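Putative glycosyl hydrolase (Bacteroides thetaiotaomicron VPI-5482, PDB 3K11) is a putative glycosyl hydrolase, assigned to family 88 and probably involved in breaking down carbohydrates, though its substrate is not established. Local coordinates at residues V230-F233 with L234-D238; T198-L201 with D202-F205; V150-A153 with M154-R158; N172-D175 with F176-N179; G379-D383 with P384-Y388. All coordinates share one frame; numbering follows the deposited sequence.

Contact 1 (V230-F233 with L234-D238)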
loop_
_atom_site.group_PDB
_atom_site.type_symbol
_atom_site.label_atom_id
_atom_site.label_comp_id
_atom_site.label_asym_id
_atom_site.label_seq_id
_atom_site.Cartn_x
_atom_site.Cartn_y
_atom_site.Cartn_z
ATOM N N VAL A 230 5.105 -32.342 10.629
ATOM C CA VAL A 230 5.624 -31.787 9.369
ATOM C C VAL A 230 4.606 -31.847 8.209
ATOM O O VAL A 230 4.439 -30.893 7.441
ATOM C CB VAL A 230 6.965 -32.452 8.989
ATOM C CG1 VAL A 230 7.431 -32.052 7.573
ATOM C CG2 VAL A 230 8.050 -32.027 10.033
ATOM N N LYS A 231 3.941 -32.978 8.086
ATOM C CA LYS A 231 2.941 -33.170 7.044
ATOM C C LYS A 231 1.843 -32.137 7.167
ATOM O O LYS A 231 1.434 -31.522 6.193
ATOM C CB LYS A 231 2.346 -34.576 7.200
ATOM C CG LYS A 231 1.341 -34.950 6.108
ATOM C CD LYS A 231 0.679 -36.314 6.341
ATOM C CE LYS A 231 -0.461 -36.570 5.261
ATOM N NZ LYS A 231 -1.476 -37.517 5.744
ATOM N N GLN A 232 1.327 -31.942 8.380
ATOM C CA GLN A 232 0.349 -30.869 8.596
ATOM C C GLN A 232 0.916 -29.539 8.185
ATOM O O GLN A 232 0.294 -28.762 7.449
ATOM C CB GLN A 232 -0.010 -30.781 10.088
ATOM C CG GLN A 232 -0.827 -31.968 10.588
ATOM C CD GLN A 232 -2.225 -32.059 10.024
ATOM O OE1 GLN A 232 -2.820 -31.062 9.673
ATOM N NE2 GLN A 232 -2.757 -33.282 9.976
ATOM N N PHE A 233 2.096 -29.244 8.686
ATOM C CA PHE A 233 2.662 -27.910 8.381
ATOM C C PHE A 233 2.678 -27.664 6.888
ATOM O O PHE A 233 2.244 -26.625 6.413
ATOM C CB PHE A 233 4.066 -27.770 8.953
ATOM C CG PHE A 233 4.618 -26.364 8.855
ATOM C CD1 PHE A 233 5.278 -25.916 7.696
ATOM C CD2 PHE A 233 4.504 -25.489 9.910
ATOM C CE1 PHE A 233 5.752 -24.625 7.603
ATOM C CE2 PHE A 233 4.990 -24.128 9.786
ATOM C CZ PHE A 233 5.587 -23.725 8.656
ATOM N N LEU A 234 3.193 -28.624 6.129
ATOM C CA LEU A 234 3.399 -28.381 4.713
ATOM C C LEU A 234 2.100 -28.437 3.920
ATOM O O LEU A 234 1.924 -27.717 2.918
ATOM C CB LEU A 234 4.400 -29.398 4.184
ATOM C CG LEU A 234 5.844 -29.363 4.712
ATOM C CD1 LEU A 234 6.595 -30.551 4.133
ATOM C CD2 LEU A 234 6.577 -28.013 4.379
ATOM N N GLN A 235 1.161 -29.243 4.371
ATOM C CA GLN A 235 -0.164 -29.331 3.689
ATOM C C GLN A 235 -0.979 -28.058 3.895
ATOM O O GLN A 235 -1.725 -27.639 3.004
ATOM C CB GLN A 235 -0.905 -30.605 4.149
ATOM C CG GLN A 235 -0.330 -31.850 3.477
ATOM C CD GLN A 235 -0.993 -33.163 3.818
ATOM O OE1 GLN A 235 -0.550 -34.200 3.306
ATOM N NE2 GLN A 235 -2.017 -33.158 4.677
ATOM N N PHE A 236 -0.899 -27.467 5.102
ATOM C CA PHE A 236 -1.458 -26.140 5.348
ATOM C C PHE A 236 -0.714 -25.109 4.491
ATOM O O PHE A 236 -1.311 -24.318 3.774
ATOM C CB PHE A 236 -1.313 -25.693 6.820
ATOM C CG PHE A 236 -2.428 -26.137 7.736
ATOM C CD1 PHE A 236 -3.584 -25.417 7.827
ATOM C CD2 PHE A 236 -2.281 -27.224 8.577
ATOM C CE1 PHE A 236 -4.612 -25.792 8.690
ATOM C CE2 PHE A 236 -3.333 -27.608 9.440
ATOM C CZ PHE A 236 -4.483 -26.891 9.482
ATOM N N ALA A 237 0.599 -25.063 4.618
ATOM C CA ALA A 237 1.354 -23.965 3.957
ATOM C C ALA A 237 1.209 -23.970 2.441
ATOM O O ALA A 237 1.123 -22.907 1.867
ATOM C CB ALA A 237 2.851 -23.950 4.406
ATOM N N ASP A 238 1.145 -25.155 1.822
ATOM C CA ASP A 238 0.953 -25.283 0.359
ATOM C C ASP A 238 -0.209 -24.441 -0.095
ATOM O O ASP A 238 -0.116 -23.644 -1.050
ATOM C CB ASP A 238 0.658 -26.739 -0.024
ATOM C CG ASP A 238 0.488 -26.935 -1.533
ATOM O OD1 ASP A 238 1.405 -26.483 -2.258
ATOM O OD2 ASP A 238 -0.562 -27.486 -1.961
#

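Contact 2 (T198-L201 with D202-F205)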
loop_
_atom_site.group_PDB
_atom_site.type_symbol
_atom_site.label_atom_id
_atom_site.label_comp_id
_atom_site.label_asym_id
_atom_site.label_seq_id
_atom_site.Cartn_x
_atom_site.Cartn_y
_atom_site.Cartn_z
ATOM N N THR A 198 -13.117 -26.485 5.192
ATOM C CA THR A 198 -12.398 -25.211 5.338
ATOM C C THR A 198 -11.175 -25.382 6.210
ATOM O O THR A 198 -11.223 -25.981 7.283
ATOM C CB THR A 198 -13.327 -24.152 5.999
ATOM O OG1 THR A 198 -14.505 -23.994 5.191
ATOM C CG2 THR A 198 -12.637 -22.836 6.134
ATOM N N LEU A 199 -10.063 -24.824 5.735
ATOM C CA LEU A 199 -8.878 -24.710 6.530
ATOM C C LEU A 199 -8.857 -23.317 7.165
ATOM O O LEU A 199 -9.064 -22.342 6.481
ATOM C CB LEU A 199 -7.622 -24.932 5.721
ATOM C CG LEU A 199 -7.394 -26.291 5.056
ATOM C CD1 LEU A 199 -6.021 -26.307 4.308
ATOM C CD2 LEU A 199 -7.525 -27.460 6.108
ATOM N N TRP A 200 -8.548 -23.297 8.457
ATOM C CA TRP A 200 -8.322 -22.084 9.249
ATOM C C TRP A 200 -6.856 -21.980 9.545
ATOM O O TRP A 200 -6.258 -22.915 10.088
ATOM C CB TRP A 200 -9.058 -22.206 10.571
ATOM C CG TRP A 200 -10.529 -22.046 10.484
ATOM C CD1 TRP A 200 -11.419 -22.799 9.761
ATOM C CD2 TRP A 200 -11.289 -21.110 11.219
ATOM N NE1 TRP A 200 -12.692 -22.357 9.986
ATOM C CE2 TRP A 200 -12.653 -21.332 10.893
ATOM C CE3 TRP A 200 -10.954 -20.095 12.127
ATOM C CZ2 TRP A 200 -13.695 -20.589 11.467
ATOM C CZ3 TRP A 200 -11.976 -19.328 12.669
ATOM C CH2 TRP A 200 -13.341 -19.598 12.360
ATOM N N LEU A 201 -6.269 -20.835 9.239
ATOM C CA LEU A 201 -4.850 -20.618 9.531
ATOM C C LEU A 201 -4.584 -20.889 11.014
ATOM O O LEU A 201 -3.528 -21.432 11.382
ATOM C CB LEU A 201 -4.457 -19.189 9.144
ATOM C CG LEU A 201 -2.995 -18.853 9.194
ATOM C CD1 LEU A 201 -2.170 -19.806 8.304
ATOM C CD2 LEU A 201 -2.790 -17.349 8.798
ATOM N N ASP A 202 -5.541 -20.531 11.885
ATOM C CA ASP A 202 -5.384 -20.701 13.328
ATOM C C ASP A 202 -5.058 -22.136 13.673
ATOM O O ASP A 202 -4.326 -22.381 14.647
ATOM C CB ASP A 202 -6.671 -20.347 14.097
ATOM C CG ASP A 202 -7.230 -18.953 13.740
ATOM O OD1 ASP A 202 -7.524 -18.729 12.571
ATOM O OD2 ASP A 202 -7.324 -18.063 14.615
ATOM N N ASP A 203 -5.520 -23.090 12.862
ATOM C CA ASP A 203 -5.382 -24.515 13.243
ATOM C C ASP A 203 -3.968 -25.027 13.041
ATOM O O ASP A 203 -3.636 -26.062 13.550
ATOM C CB ASP A 203 -6.364 -25.399 12.522
ATOM C CG ASP A 203 -7.780 -25.301 13.075
ATOM O OD1 ASP A 203 -7.938 -24.937 14.267
ATOM O OD2 ASP A 203 -8.710 -25.664 12.337
HETATM N N MSE A 204 -3.121 -24.298 12.299
HETATM C CA MSE A 204 -1.704 -24.619 12.300
HETATM C C MSE A 204 -1.220 -24.648 13.763
HETATM O O MSE A 204 -0.534 -25.563 14.198
HETATM C CB MSE A 204 -0.902 -23.618 11.481
HETATM C CG MSE A 204 -1.153 -23.770 9.988
HETATM SE SE MSE A 204 -0.034 -22.643 8.909
HETATM C CE MSE A 204 1.561 -23.700 9.005
ATOM N N PHE A 205 -1.638 -23.652 14.532
ATOM C CA PHE A 205 -1.217 -23.478 15.921
ATOM C C PHE A 205 -2.068 -24.287 16.861
ATOM O O PHE A 205 -1.569 -24.805 17.859
ATOM C CB PHE A 205 -1.227 -22.004 16.300
ATOM C CG PHE A 205 -0.794 -21.754 17.701
ATOM C CD1 PHE A 205 0.559 -21.907 18.081
ATOM C CD2 PHE A 205 -1.739 -21.417 18.649
ATOM C CE1 PHE A 205 0.939 -21.711 19.402
ATOM C CE2 PHE A 205 -1.372 -21.239 19.985
ATOM C CZ PHE A 205 -0.031 -21.371 20.352
HETATM O O HOH W 1 -8.218 -25.957 9.662
#

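Contact 3 (V150-A153 with M154-R158)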
loop_
_atom_site.group_PDB
_atom_site.type_symbol
_atom_site.label_atom_id
_atom_site.label_comp_id
_atom_site.label_asym_id
_atom_site.label_seq_id
_atom_site.Cartn_x
_atom_site.Cartn_y
_atom_site.Cartn_z
ATOM N N VAL A 150 -3.484 -26.019 25.182
ATOM C CA VAL A 150 -3.397 -26.467 26.587
ATOM C C VAL A 150 -2.633 -27.778 26.719
ATOM O O VAL A 150 -1.740 -27.889 27.538
ATOM C CB VAL A 150 -4.791 -26.575 27.244
ATOM C CG1 VAL A 150 -4.683 -27.180 28.657
ATOM C CG2 VAL A 150 -5.446 -25.179 27.313
ATOM N N CYS A 151 -2.972 -28.743 25.877
ATOM C CA CYS A 151 -2.263 -30.019 25.827
ATOM C C CYS A 151 -0.761 -29.796 25.612
ATOM O O CYS A 151 0.069 -30.401 26.300
ATOM C CB CYS A 151 -2.811 -30.869 24.680
ATOM S SG CYS A 151 -2.220 -32.595 24.787
ATOM N N THR A 152 -0.410 -28.894 24.692
ATOM C CA THR A 152 0.982 -28.594 24.396
ATOM C C THR A 152 1.718 -28.158 25.650
ATOM O O THR A 152 2.817 -28.656 25.943
ATOM C CB THR A 152 1.070 -27.527 23.308
ATOM O OG1 THR A 152 0.469 -28.053 22.105
ATOM C CG2 THR A 152 2.517 -27.087 22.992
ATOM N N ALA A 153 1.161 -27.184 26.358
ATOM C CA ALA A 153 1.783 -26.701 27.609
ATOM C C ALA A 153 1.912 -27.776 28.689
ATOM O O ALA A 153 2.917 -27.813 29.418
ATOM C CB ALA A 153 1.017 -25.509 28.147
HETATM N N MSE A 154 0.902 -28.648 28.807
HETATM C CA MSE A 154 0.927 -29.727 29.799
HETATM C C MSE A 154 2.034 -30.722 29.488
HETATM O O MSE A 154 2.716 -31.168 30.381
HETATM C CB MSE A 154 -0.411 -30.450 29.848
HETATM C CG MSE A 154 -1.478 -29.628 30.538
HETATM SE SE MSE A 154 -3.166 -30.622 30.581
HETATM C CE MSE A 154 -4.162 -29.357 31.635
ATOM N N ILE A 155 2.197 -31.076 28.201
ATOM C CA ILE A 155 3.331 -31.919 27.788
ATOM C C ILE A 155 4.677 -31.258 28.138
ATOM O O ILE A 155 5.529 -31.864 28.791
ATOM C CB ILE A 155 3.269 -32.222 26.294
ATOM C CG1 ILE A 155 2.082 -33.153 25.983
ATOM C CG2 ILE A 155 4.565 -32.896 25.829
ATOM C CD1 ILE A 155 1.641 -33.067 24.434
ATOM N N LYS A 156 4.830 -29.978 27.790
ATOM C CA LYS A 156 6.053 -29.271 28.077
ATOM C C LYS A 156 6.429 -29.303 29.543
ATOM O O LYS A 156 7.574 -29.602 29.896
ATOM C CB LYS A 156 5.951 -27.829 27.628
ATOM C CG LYS A 156 5.997 -27.628 26.118
ATOM C CD LYS A 156 5.615 -26.209 25.809
ATOM C CE LYS A 156 5.810 -25.821 24.353
ATOM N NZ LYS A 156 5.381 -24.410 24.084
ATOM N N LEU A 157 5.466 -29.046 30.420
ATOM C CA LEU A 157 5.792 -29.033 31.845
ATOM C C LEU A 157 5.972 -30.438 32.413
ATOM O O LEU A 157 6.871 -30.675 33.213
ATOM C CB LEU A 157 4.763 -28.239 32.652
ATOM C CG LEU A 157 5.167 -27.920 34.111
ATOM C CD1 LEU A 157 6.503 -27.175 34.160
ATOM C CD2 LEU A 157 4.083 -27.064 34.772
ATOM N N ARG A 158 5.150 -31.386 31.976
ATOM C CA ARG A 158 5.306 -32.717 32.490
ATOM C C ARG A 158 6.656 -33.317 32.116
ATOM O O ARG A 158 7.243 -34.081 32.894
ATOM C CB ARG A 158 4.174 -33.633 32.054
ATOM C CG ARG A 158 4.308 -35.019 32.665
ATOM C CD ARG A 158 2.979 -35.746 32.682
ATOM N NE ARG A 158 3.276 -37.167 32.772
ATOM C CZ ARG A 158 3.696 -37.765 33.866
ATOM N NH1 ARG A 158 3.779 -37.113 35.021
ATOM N NH2 ARG A 158 4.015 -39.054 33.818
#

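Contact 4 (N172-D175 with F176-N179)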
loop_
_atom_site.group_PDB
_atom_site.type_symbol
_atom_site.label_atom_id
_atom_site.label_comp_id
_atom_site.label_asym_id
_atom_site.label_seq_id
_atom_site.Cartn_x
_atom_site.Cartn_y
_atom_site.Cartn_z
ATOM N N ASN A 172 -6.380 -37.625 26.966
ATOM C CA ASN A 172 -7.738 -37.299 26.514
ATOM C C ASN A 172 -7.717 -36.244 25.412
ATOM O O ASN A 172 -8.384 -36.344 24.411
ATOM C CB ASN A 172 -8.556 -36.786 27.699
ATOM C CG ASN A 172 -10.021 -36.596 27.372
ATOM O OD1 ASN A 172 -10.661 -37.517 26.889
ATOM N ND2 ASN A 172 -10.563 -35.415 27.663
ATOM N N TYR A 173 -6.978 -35.181 25.650
ATOM C CA TYR A 173 -6.851 -34.125 24.670
ATOM C C TYR A 173 -6.261 -34.652 23.375
ATOM O O TYR A 173 -6.766 -34.392 22.265
ATOM C CB TYR A 173 -5.939 -33.050 25.214
ATOM C CG TYR A 173 -6.555 -32.017 26.154
ATOM C CD1 TYR A 173 -7.811 -31.474 25.930
ATOM C CD2 TYR A 173 -5.803 -31.501 27.200
ATOM C CE1 TYR A 173 -8.319 -30.469 26.766
ATOM C CE2 TYR A 173 -6.292 -30.537 28.034
ATOM C CZ TYR A 173 -7.551 -30.017 27.821
ATOM O OH TYR A 173 -7.998 -28.988 28.643
ATOM N N PHE A 174 -5.187 -35.401 23.496
ATOM C CA PHE A 174 -4.487 -35.858 22.281
ATOM C C PHE A 174 -5.262 -36.928 21.529
ATOM O O PHE A 174 -5.242 -36.968 20.316
ATOM C CB PHE A 174 -3.091 -36.387 22.573
ATOM C CG PHE A 174 -2.220 -36.380 21.356
ATOM C CD1 PHE A 174 -1.756 -35.192 20.858
ATOM C CD2 PHE A 174 -1.986 -37.540 20.647
ATOM C CE1 PHE A 174 -1.012 -35.162 19.709
ATOM C CE2 PHE A 174 -1.215 -37.526 19.518
ATOM C CZ PHE A 174 -0.727 -36.333 19.037
ATOM N N ASP A 175 -5.978 -37.780 22.240
ATOM C CA ASP A 175 -6.840 -38.729 21.552
ATOM C C ASP A 175 -7.819 -37.960 20.668
ATOM O O ASP A 175 -8.061 -38.325 19.503
ATOM C CB ASP A 175 -7.619 -39.554 22.543
ATOM C CG ASP A 175 -8.588 -40.554 21.863
ATOM O OD1 ASP A 175 -8.211 -41.240 20.921
ATOM O OD2 ASP A 175 -9.724 -40.662 22.307
ATOM N N PHE A 176 -8.411 -36.895 21.212
ATOM C CA PHE A 176 -9.280 -36.048 20.362
ATOM C C PHE A 176 -8.547 -35.492 19.129
ATOM O O PHE A 176 -9.032 -35.572 17.998
ATOM C CB PHE A 176 -9.950 -34.888 21.108
ATOM C CG PHE A 176 -10.667 -33.981 20.159
ATOM C CD1 PHE A 176 -11.936 -34.299 19.724
ATOM C CD2 PHE A 176 -10.037 -32.883 19.639
ATOM C CE1 PHE A 176 -12.549 -33.503 18.782
ATOM C CE2 PHE A 176 -10.656 -32.115 18.667
ATOM C CZ PHE A 176 -11.883 -32.458 18.239
ATOM N N ILE A 177 -7.415 -34.856 19.360
ATOM C CA ILE A 177 -6.664 -34.218 18.284
ATOM C C ILE A 177 -6.347 -35.200 17.180
ATOM O O ILE A 177 -6.626 -34.944 15.992
ATOM C CB ILE A 177 -5.358 -33.571 18.836
ATOM C CG1 ILE A 177 -5.710 -32.397 19.768
ATOM C CG2 ILE A 177 -4.389 -33.087 17.706
ATOM C CD1 ILE A 177 -4.560 -31.945 20.626
ATOM N N ILE A 178 -5.753 -36.332 17.563
ATOM C CA ILE A 178 -5.150 -37.212 16.570
ATOM C C ILE A 178 -6.113 -38.190 15.957
ATOM O O ILE A 178 -5.923 -38.591 14.795
ATOM C CB ILE A 178 -3.870 -37.928 17.138
ATOM C CG1 ILE A 178 -2.857 -38.141 16.009
ATOM C CG2 ILE A 178 -4.261 -39.212 17.925
ATOM C CD1 ILE A 178 -2.191 -36.863 15.511
ATOM N N ASN A 179 -7.156 -38.553 16.689
ATOM C CA ASN A 179 -8.120 -39.520 16.223
ATOM C C ASN A 179 -9.540 -39.037 15.910
ATOM O O ASN A 179 -10.236 -39.684 15.148
ATOM C CB ASN A 179 -8.260 -40.619 17.278
ATOM C CG ASN A 179 -6.982 -41.393 17.492
ATOM O OD1 ASN A 179 -6.345 -41.768 16.538
ATOM N ND2 ASN A 179 -6.648 -41.690 18.730
#

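Contact 5 (G379-D383 with P384-Y388)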
loop_
_atom_site.group_PDB
_atom_site.type_symbol
_atom_site.label_atom_id
_atom_site.label_comp_id
_atom_site.label_asym_id
_atom_site.label_seq_id
_atom_site.Cartn_x
_atom_site.Cartn_y
_atom_site.Cartn_z
ATOM N N GLY A 379 -13.735 -14.999 13.809
ATOM C CA GLY A 379 -13.886 -16.093 12.867
ATOM C C GLY A 379 -13.437 -15.684 11.462
ATOM O O GLY A 379 -12.623 -14.768 11.292
HETATM N N MSE A 380 -14.004 -16.341 10.458
HETATM C CA MSE A 380 -13.560 -16.199 9.063
HETATM C C MSE A 380 -14.549 -15.438 8.227
HETATM O O MSE A 380 -15.745 -15.718 8.256
HETATM C CB MSE A 380 -13.382 -17.590 8.451
HETATM C CG MSE A 380 -12.787 -17.576 7.022
HETATM SE SE MSE A 380 -12.585 -19.326 6.315
HETATM C CE MSE A 380 -11.264 -19.930 7.701
ATOM N N ALA A 381 -14.067 -14.485 7.455
ATOM C CA ALA A 381 -14.919 -13.740 6.549
ATOM C C ALA A 381 -14.291 -13.744 5.137
ATOM O O ALA A 381 -13.066 -14.003 4.964
ATOM C CB ALA A 381 -15.089 -12.266 7.033
ATOM N N PHE A 382 -15.115 -13.368 4.166
ATOM C CA PHE A 382 -14.661 -13.106 2.827
ATOM C C PHE A 382 -14.958 -11.668 2.377
ATOM O O PHE A 382 -15.172 -11.378 1.210
ATOM C CB PHE A 382 -15.206 -14.168 1.867
ATOM C CG PHE A 382 -14.589 -15.486 2.114
ATOM C CD1 PHE A 382 -13.249 -15.682 1.823
ATOM C CD2 PHE A 382 -15.280 -16.485 2.727
ATOM C CE1 PHE A 382 -12.624 -16.864 2.132
ATOM C CE2 PHE A 382 -14.665 -17.646 3.017
ATOM C CZ PHE A 382 -13.357 -17.847 2.704
ATOM N N ASP A 383 -14.952 -10.764 3.343
ATOM C CA ASP A 383 -15.043 -9.320 3.045
ATOM C C ASP A 383 -14.155 -8.602 4.051
ATOM O O ASP A 383 -13.922 -9.118 5.145
ATOM C CB ASP A 383 -16.490 -8.797 3.089
ATOM C CG ASP A 383 -17.045 -8.695 4.495
ATOM O OD1 ASP A 383 -16.630 -7.753 5.227
ATOM O OD2 ASP A 383 -17.943 -9.509 4.840
ATOM N N PRO A 384 -13.612 -7.436 3.666
ATOM C CA PRO A 384 -12.710 -6.735 4.581
ATOM C C PRO A 384 -13.356 -6.009 5.738
ATOM O O PRO A 384 -12.716 -5.835 6.764
ATOM C CB PRO A 384 -12.016 -5.713 3.682
ATOM C CG PRO A 384 -13.026 -5.450 2.576
ATOM C CD PRO A 384 -13.696 -6.797 2.338
ATOM N N ALA A 385 -14.597 -5.576 5.593
ATOM C CA ALA A 385 -15.271 -4.853 6.698
ATOM C C ALA A 385 -15.290 -5.651 8.003
ATOM O O ALA A 385 -15.022 -5.115 9.070
ATOM C CB ALA A 385 -16.704 -4.429 6.265
ATOM N N PHE A 386 -15.581 -6.938 7.917
ATOM C CA PHE A 386 -15.570 -7.810 9.083
ATOM C C PHE A 386 -14.243 -7.674 9.834
ATOM O O PHE A 386 -14.210 -7.422 11.048
ATOM C CB PHE A 386 -15.811 -9.252 8.635
ATOM C CG PHE A 386 -15.609 -10.278 9.727
ATOM C CD1 PHE A 386 -16.615 -10.551 10.621
ATOM C CD2 PHE A 386 -14.403 -10.933 9.869
ATOM C CE1 PHE A 386 -16.441 -11.473 11.599
ATOM C CE2 PHE A 386 -14.258 -11.909 10.841
ATOM C CZ PHE A 386 -15.271 -12.134 11.713
ATOM N N TYR A 387 -13.144 -7.769 9.102
ATOM C CA TYR A 387 -11.824 -7.742 9.764
ATOM C C TYR A 387 -11.486 -6.356 10.296
ATOM O O TYR A 387 -10.925 -6.202 11.377
ATOM C CB TYR A 387 -10.737 -8.250 8.832
ATOM C CG TYR A 387 -10.794 -9.748 8.582
ATOM C CD1 TYR A 387 -10.331 -10.648 9.536
ATOM C CD2 TYR A 387 -11.343 -10.272 7.412
ATOM C CE1 TYR A 387 -10.417 -12.014 9.339
ATOM C CE2 TYR A 387 -11.415 -11.645 7.202
ATOM C CZ TYR A 387 -10.942 -12.521 8.162
ATOM O OH TYR A 387 -10.995 -13.885 7.968
ATOM N N TYR A 388 -11.766 -5.350 9.497
ATOM C CA TYR A 388 -11.420 -3.973 9.898
ATOM C C TYR A 388 -12.127 -3.540 11.173
ATOM O O TYR A 388 -11.559 -2.765 11.944
ATOM C CB TYR A 388 -11.766 -2.976 8.796
ATOM C CG TYR A 388 -10.756 -2.726 7.716
ATOM C CD1 TYR A 388 -10.509 -3.678 6.732
ATOM C CD2 TYR A 388 -10.161 -1.465 7.568
ATOM C CE1 TYR A 388 -9.637 -3.425 5.697
ATOM C CE2 TYR A 388 -9.289 -1.202 6.523
ATOM C CZ TYR A 388 -9.034 -2.167 5.584
ATOM O OH TYR A 388 -8.216 -1.890 4.525
HETATM O O HOH W 2 -10.590 -15.138 5.292
#

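Contact 1 (V230-F233 with L234-D238)
V230 and L234 open a run of consecutive i-to-i+4 bonds in helix 222-240: L234 N donates to V230 O, Q235 N to K231 O, F236 N to Q232 O and A237 N to F233 O, each 2.9 Å long. No residue separates 230-233 from 234-238, and the contact is a single stretch of continuous helix. On one side V230 and L234 run alongside each other, with CG1 of the valine 3.8 Å from CD1 of the leucine. L234 CD2 turns the other way and comes to 4.1 Å from F233 CD1. The polar side is led by K231, whose extended chain brings CE to 3.1 Å from Q235 OE1. Both tips go on to the same loop: K231 NZ bonds to D186 O, while Q235 NE2 reaches D186 O and T188 OG1. Shortening Q235 to an alanine is likely to deprive T188 OG1 and D186 O of their amide donor and uncover the K231 methylenes. Q232 bends at chi2 (-68°), which carries OE1 to 3.5 Å from F236 CE2, the amide and ring planes lying 54° apart; the hydrogen bond to that oxygen comes from F189 N, and E228 and G187 hold NE2. With F233 and F236 packed on helices 265-281 and 202-217, this is an amphipathic helix of the all-helical core, consistent with the alpha/alpha toroid of the six-hairpin glycosidases.

Contact 2 (T198-L201 with D202-F205)
W200 O accepts from D203 N at 2.9 Å, and one residue on L201 O accepts from M204 N at 3.0 Å. Both are i-to-i+3 bonds whose donors stand above the carbonyl plane, about 50° out of it, as the chain curls tightly out of the strand. W200 N is served by a water 2.9 Å away, which gives its own hydrogen to D203 OD2 at 2.7 Å and thereby ties the strand to the side chain. D203 OD1 forms a salt bridge with R191, a residue that also makes a cation-pi contact with W200. D202 sets OD1 at the edge of the indole, 3.7 Å from W200 CE3, with carboxylate and ring planes 66° apart; the same oxygen bonds to H250 NE2. W200 NE1 is satisfied by R193 O. L201 CD1 lies 3.6 Å from SE of selenomethionine M204. These bonds form a strand-to-helix junction, where strand 198-200, outermost within this chain in an antiparallel sheet, passes through a tight turn at L201 into helix 202-217.

Contact 3 (V150-A153 with M154-R158)
Helix 148-160, part of the helical bundle of this hydrolase family, is zipped at this level by alpha-helical bonds starting from V150 O, which takes M154 N at 3.0 Å. C151, T152 and A153 repeat the pattern with I155, K156 and L157. The buried flanks are filled by pairs four residues apart. Selenomethionine M154 stretches fully beyond CG and lies alongside V150, so that its terminal CE ends 3.7 Å from V150 CG1; this pair faces Y173, L169 and I170 of helix 167-180. C151 SG, placed opposite its backbone nitrogen by a chi1 of -168°, meets I155 CD1 at 3.9 Å. A different division of labour governs T152. Its OG1 turns back to bond to G148 O, leaving the methyl to lie against the far end of the K156 chain. That chain runs extended to its ammonium end, where NZ has a salt bridge to E277 and a hydrogen bond to S89. The methyl CG2 of T152 sits 3.8 Å from K156 CE.

Contact 4 (N172-D175 with F176-N179)
N179 ND2 gives a hydrogen to D175 OD1 at 2.7 Å, a nearly straight bond (N-H...O 164°) that reaches the oxygen close to its C-O axis. The acceptor lies in the asparagine amide plane, while carboxylate and amide are turned 65° against each other. A second bond, 3.0 Å from N179 N to D175 O, ties the same two residues through the backbone. On another flank the F174 ring leans across I178: CE2 is 3.6 Å from I178 CB, and CZ is 3.9 Å from I178 CD1. I178 has a chi1 of -147°, away from a staggered value. I177 CD1 adds a looser touch, 4.3 Å from F174 CD1. A glycine in place of D175 would probably leave the N179 amide without its mate and free to turn. Further out, Y225 meets F174 edge-to-face and helix 202-217 covers F174 and I178 with V211, while D175 OD2 makes a long, weak ion pair with K180. Residues 176-179 include a wider pi-type turn, and the whole is the end of an amphipathic helix, with F174 and I177 facing the helical core and the D175-N179 pair on the outer side.

Contact 5 (G379-D383 with P384-Y388)
P384 follows D383 directly, its CD 3.5 Å from D383 CB. A385 sets its CB 3.5 Å from D383 OD1, but the bond itself goes to the next residue: F386 N donates to D383 OD1 at 3.0 Å, on the syn side of the carboxylate. D383 is thus the N-cap of helix 384-388, its chi1 of 73° folding the carboxylate back towards the first turn, and its other oxygen, OD2, bonds to Y24 of a second subunit. The F386 ring then presses on A381, with CD2 only 3.2 Å from A381 CB, a tight fit. Its edge meets G379 O, which comes within 3.3 Å of CE2 and has no hydrogen-bonding partner in the model. Y387 puts its ring edge towards A381 O, with F386 CD2 over its face. The hydroxyl accepts A381 N at 3.2 Å and also bonds to H250 ND1, while a water joins this OH, 3.0 Å away, to A381 O. At Y388 the backbone nitrogen returns to P384 O, and the phenol bonds to D321 OD1.

How the contacts relate
Contacts 2 and 1 lie with centres 11 Å apart and interlock, F236 CG touching M204 CG at 3.5 Å. Contact 2 also meets contact 5 (centres 16 Å apart), W200 CH2 lying 3.6 Å from G379 CA. H250 bridges this pair, bonding D202 OD1 through NE2 and Y387 OH through ND1. Ethanediol is found about 3 Å from D202, about 4 Å from G379 and about 4 Å from L157, possibly marking pockets, though probably from the crystallisation liquor. Contacts 3 and 4, centres 14 Å apart, form a second cluster through C151 SG and Y173 CB (3.8 Å). Contacts 3 and 5 lie on opposite sides of the chain's centre, about 33 Å between centres.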